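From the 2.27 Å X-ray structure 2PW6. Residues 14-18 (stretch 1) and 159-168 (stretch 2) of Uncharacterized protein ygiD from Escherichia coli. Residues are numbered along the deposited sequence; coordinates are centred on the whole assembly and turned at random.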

ATOM      1  N   ARG A  14      12.224   0.710 -32.029  1.00 60.14           N
ATOM      2  CA  ARG A  14      12.417  -0.349 -30.981  1.00 60.33           C
ATOM      3  C   ARG A  14      12.421   0.223 -29.551  1.00 59.56           C
ATOM      4  O   ARG A  14      13.297   1.025 -29.187  1.00 59.25           O
ATOM      5  CB  ARG A  14      13.700  -1.137 -31.214  1.00 60.44           C
ATOM      6  CG  ARG A  14      14.023  -2.016 -30.034  1.00 61.00           C
ATOM      7  CD  ARG A  14      14.916  -3.142 -30.409  1.00 62.50           C
ATOM      8  NE  ARG A  14      14.332  -4.320 -29.828  1.00 63.50           N
ATOM      9  CZ  ARG A  14      14.726  -5.557 -30.056  1.00 65.78           C
ATOM     10  NH1 ARG A  14      15.759  -5.798 -30.864  1.00 65.18           N
ATOM     11  NH2 ARG A  14      14.062  -6.557 -29.461  1.00 67.35           N
HETATM   12  N   MSE A  15      11.440  -0.195 -28.753  1.00 58.86           N
HETATM   13  CA  MSE A  15      11.213   0.408 -27.439  1.00 57.79           C
HETATM   14  C   MSE A  15      12.204  -0.115 -26.413  1.00 56.44           C
HETATM   15  O   MSE A  15      12.581  -1.290 -26.464  1.00 56.12           O
HETATM   16  CB  MSE A  15       9.790   0.146 -26.966  1.00 58.34           C
HETATM   17  CG  MSE A  15       8.720   0.888 -27.750  1.00 60.19           C
HETATM   18 SE   MSE A  15       8.801   2.822 -27.582  1.00 67.72          SE
HETATM   19  CE  MSE A  15       8.830   3.058 -25.648  1.00 65.00           C
ATOM     20  N   PRO A  16      12.656   0.769 -25.499  1.00 55.39           N
ATOM     21  CA  PRO A  16      13.472   0.324 -24.362  1.00 54.02           C
ATOM     22  C   PRO A  16      12.629  -0.380 -23.279  1.00 52.54           C
ATOM     23  O   PRO A  16      11.421  -0.154 -23.187  1.00 52.43           O
ATOM     24  CB  PRO A  16      14.048   1.635 -23.818  1.00 54.00           C
ATOM     25  CG  PRO A  16      12.986   2.665 -24.153  1.00 55.22           C
ATOM     26  CD  PRO A  16      12.427   2.232 -25.486  1.00 55.19           C
ATOM     27  N   ALA A  17      13.266  -1.252 -22.503  1.00 50.45           N
ATOM     28  CA  ALA A  17      12.687  -1.750 -21.257  1.00 49.10           C
ATOM     29  C   ALA A  17      13.376  -1.098 -20.035  1.00 48.44           C
ATOM     30  O   ALA A  17      14.577  -0.806 -20.042  1.00 48.44           O
ATOM     31  CB  ALA A  17      12.749  -3.276 -21.191  1.00 48.37           C
ATOM     32  N   LEU A  18      12.589  -0.855 -19.000  1.00 47.46           N
ATOM     33  CA  LEU A  18      13.021  -0.107 -17.840  1.00 46.53           C
ATOM     34  C   LEU A  18      12.670  -0.815 -16.550  1.00 45.62           C
ATOM     35  O   LEU A  18      11.509  -1.181 -16.337  1.00 45.71           O
ATOM     36  CB  LEU A  18      12.362   1.262 -17.834  1.00 46.28           C
ATOM     37  CG  LEU A  18      13.128   2.439 -18.431  1.00 47.98           C
ATOM     38  CD1 LEU A  18      13.512   2.223 -19.878  1.00 48.22           C
ATOM     39  CD2 LEU A  18      12.233   3.648 -18.312  1.00 47.51           C
ATOM     40  N   LEU A 159       8.757 -11.457 -23.533  1.00 43.73           N
ATOM     41  CA  LEU A 159       8.264 -10.072 -23.660  1.00 42.89           C
ATOM     42  C   LEU A 159       9.051  -9.221 -24.628  1.00 42.84           C
ATOM     43  O   LEU A 159       8.584  -8.149 -25.025  1.00 42.56           O
ATOM     44  CB  LEU A 159       8.244  -9.378 -22.302  1.00 42.50           C
ATOM     45  CG  LEU A 159       7.188  -9.927 -21.343  1.00 42.89           C
ATOM     46  CD1 LEU A 159       7.534  -9.552 -19.917  1.00 41.35           C
ATOM     47  CD2 LEU A 159       5.762  -9.455 -21.768  1.00 40.89           C
ATOM     48  N   ALA A 160      10.262  -9.670 -24.948  1.00 43.38           N
ATOM     49  CA  ALA A 160      11.181  -8.949 -25.830  1.00 44.37           C
ATOM     50  C   ALA A 160      10.552  -8.609 -27.198  1.00 44.47           C
ATOM     51  O   ALA A 160      10.650  -7.470 -27.664  1.00 44.20           O
ATOM     52  CB  ALA A 160      12.514  -9.739 -26.001  1.00 43.92           C
ATOM     53  N   ALA A 161       9.879  -9.582 -27.813  1.00 44.93           N
ATOM     54  CA  ALA A 161       9.185  -9.327 -29.079  1.00 45.80           C
ATOM     55  C   ALA A 161       8.298  -8.064 -29.044  1.00 45.43           C
ATOM     56  O   ALA A 161       8.216  -7.336 -30.022  1.00 46.35           O
ATOM     57  CB  ALA A 161       8.363 -10.572 -29.523  1.00 45.79           C
ATOM     58  N   LEU A 162       7.636  -7.793 -27.933  1.00 45.23           N
ATOM     59  CA  LEU A 162       6.743  -6.630 -27.886  1.00 45.53           C
ATOM     60  C   LEU A 162       7.453  -5.285 -28.012  1.00 46.58           C
ATOM     61  O   LEU A 162       6.801  -4.248 -28.237  1.00 46.65           O
ATOM     62  CB  LEU A 162       5.904  -6.633 -26.628  1.00 45.45           C
ATOM     63  CG  LEU A 162       4.949  -7.791 -26.371  1.00 44.27           C
ATOM     64  CD1 LEU A 162       4.499  -7.696 -24.928  1.00 39.00           C
ATOM     65  CD2 LEU A 162       3.758  -7.736 -27.348  1.00 40.39           C
ATOM     66  N   ARG A 163       8.783  -5.304 -27.891  1.00 47.37           N
ATOM     67  CA  ARG A 163       9.562  -4.081 -27.946  1.00 48.16           C
ATOM     68  C   ARG A 163       9.641  -3.501 -29.367  1.00 48.94           C
ATOM     69  O   ARG A 163       9.768  -2.289 -29.542  1.00 49.24           O
ATOM     70  CB  ARG A 163      10.942  -4.297 -27.334  1.00 48.24           C
ATOM     71  CG  ARG A 163      10.915  -4.562 -25.817  1.00 46.94           C
ATOM     72  CD  ARG A 163      12.319  -4.804 -25.285  1.00 47.96           C
ATOM     73  NE  ARG A 163      13.193  -3.659 -25.563  1.00 44.54           N
ATOM     74  CZ  ARG A 163      14.502  -3.745 -25.793  1.00 44.25           C
ATOM     75  NH1 ARG A 163      15.135  -4.925 -25.752  1.00 44.08           N
ATOM     76  NH2 ARG A 163      15.183  -2.640 -26.061  1.00 44.01           N
ATOM     77  N   ASP A 164       9.541  -4.381 -30.362  1.00 50.09           N
ATOM     78  CA  ASP A 164       9.447  -4.002 -31.779  1.00 50.60           C
ATOM     79  C   ASP A 164       7.992  -3.696 -32.231  1.00 50.64           C
ATOM     80  O   ASP A 164       7.760  -3.344 -33.388  1.00 50.42           O
ATOM     81  CB  ASP A 164      10.032  -5.122 -32.640  1.00 50.91           C
ATOM     82  CG  ASP A 164      11.501  -5.394 -32.344  1.00 51.29           C
ATOM     83  OD1 ASP A 164      12.254  -4.428 -32.131  1.00 52.66           O
ATOM     84  OD2 ASP A 164      11.913  -6.578 -32.343  1.00 52.32           O
ATOM     85  N   GLU A 165       7.027  -3.819 -31.315  1.00 50.12           N
ATOM     86  CA  GLU A 165       5.621  -3.528 -31.604  1.00 49.43           C
ATOM     87  C   GLU A 165       5.121  -2.266 -30.911  1.00 48.55           C
ATOM     88  O   GLU A 165       3.921  -2.135 -30.675  1.00 48.49           O
ATOM     89  CB  GLU A 165       4.731  -4.711 -31.223  1.00 49.61           C
ATOM     90  CG  GLU A 165       5.040  -5.976 -32.004  1.00 51.06           C
ATOM     91  CD  GLU A 165       4.366  -7.214 -31.458  1.00 52.62           C
ATOM     92  OE1 GLU A 165       3.324  -7.103 -30.770  1.00 54.87           O
ATOM     93  OE2 GLU A 165       4.879  -8.320 -31.737  1.00 55.35           O
ATOM     94  N   GLY A 166       6.039  -1.349 -30.601  1.00 47.75           N
ATOM     95  CA  GLY A 166       5.713  -0.059 -29.960  1.00 46.68           C
ATOM     96  C   GLY A 166       5.443  -0.101 -28.456  1.00 46.60           C
ATOM     97  O   GLY A 166       4.844   0.841 -27.898  1.00 46.30           O
ATOM     98  N   ILE A 167       5.879  -1.178 -27.796  1.00 45.84           N
ATOM     99  CA  ILE A 167       5.492  -1.418 -26.400  1.00 46.01           C
ATOM    100  C   ILE A 167       6.681  -1.293 -25.463  1.00 46.09           C
ATOM    101  O   ILE A 167       7.704  -1.944 -25.648  1.00 45.32           O
ATOM    102  CB  ILE A 167       4.770  -2.806 -26.163  1.00 45.88           C
ATOM    103  CG1 ILE A 167       3.610  -3.051 -27.152  1.00 44.38           C
ATOM    104  CG2 ILE A 167       4.370  -2.981 -24.672  1.00 45.49           C
ATOM    105  CD1 ILE A 167       2.574  -1.937 -27.247  1.00 41.18           C
HETATM  106  N   MSE A 168       6.510  -0.445 -24.460  1.00 46.75           N
HETATM  107  CA  MSE A 168       7.495  -0.252 -23.421  1.00 48.55           C
HETATM  108  C   MSE A 168       7.208  -1.124 -22.201  1.00 46.94           C
HETATM  109  O   MSE A 168       6.123  -1.091 -21.636  1.00 46.35           O
HETATM  110  CB  MSE A 168       7.522   1.202 -22.985  1.00 47.69           C
HETATM  111  CG  MSE A 168       8.684   1.495 -22.050  1.00 50.75           C
HETATM  112 SE   MSE A 168       8.645   3.301 -21.421  1.00 56.30          SE
HETATM  113  CE  MSE A 168       6.830   3.516 -20.804  1.00 55.87           C
TER

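Two segments far apart in sequence meet here, and the backbone of Met 15 is where they are fastened. Stretch 1 is extended, loop at first and strand from Ala 17. Stretch 2 runs through residues with helical phi/psi from Ala 160 to Arg 163, turns at Gly 166 and enters a strand at Ile 167. Within the helical segment Arg 163 N bonds to Ala 160 O (2.9 Å), and the turn that follows is spanned by the bond from Ile 167 N to Leu 162 O (3.2 Å). Gly 166 has a positive phi of 78°, a value that by itself favours glycine.

Across the gap, Met 15 N donates to Arg 163 O at 2.8 Å, almost perfectly straight at 178°. The same carbonyl receives a CA-H contact, Arg 14 CA to Arg 163 O at 3.6 Å, so one oxygen serves two neighbouring residues of the extended chain.

The side chain of Arg 163 completes the clasp. With chi1 m, chi2 t and chi3 p, it brings Arg 163 NE to within 2.6 Å of Met 15 O, while Arg 163 NH2 makes a weak bond to Met 15 O at 3.0 Å. Met 15 thus has both its backbone N and its backbone O satisfied by a single residue, one by main chain and one by side chain. The rule is economical: a buried arginine whose main chain and side chain both face a neighbouring backbone can bind its N and its O at once. Its NH1 and NH2 also find hydrogen bonds elsewhere in the structure, which helps pay for burying the charge.

Arg 14 lies over this group, its guanidinium flat on that of Arg 163 with centres 4.6 Å apart and planes at 28°. Two like charges come close, Arg 14 NH2 to Arg 163 NH1 at 4.2 Å, but Asp 164, itself exposed, brings a negative charge to Arg 14. Asp 164 OD1 sits 3.1 Å from Arg 14 NE, over a face of the guanidinium, so this salt bridge works by charge alone, with no N-H aimed at the oxygen.

Met 15, a selenomethionine in this crystal, points toward the other stretch and is buried there. Its all-m side chain passes the glycine turn, Met 15 CG lying 3.5 Å from Gly 166 C, and ends with Met 15 CE 3.5 Å from Met 168 CB. A long, flexible, apolar side chain suits this place, following the bend of the opposing backbone. Met 168, also selenomethionine, packs its CG 3.4 Å from Pro 16 O. In all, 554 Å² of surface is buried between the stretches, both sides summed.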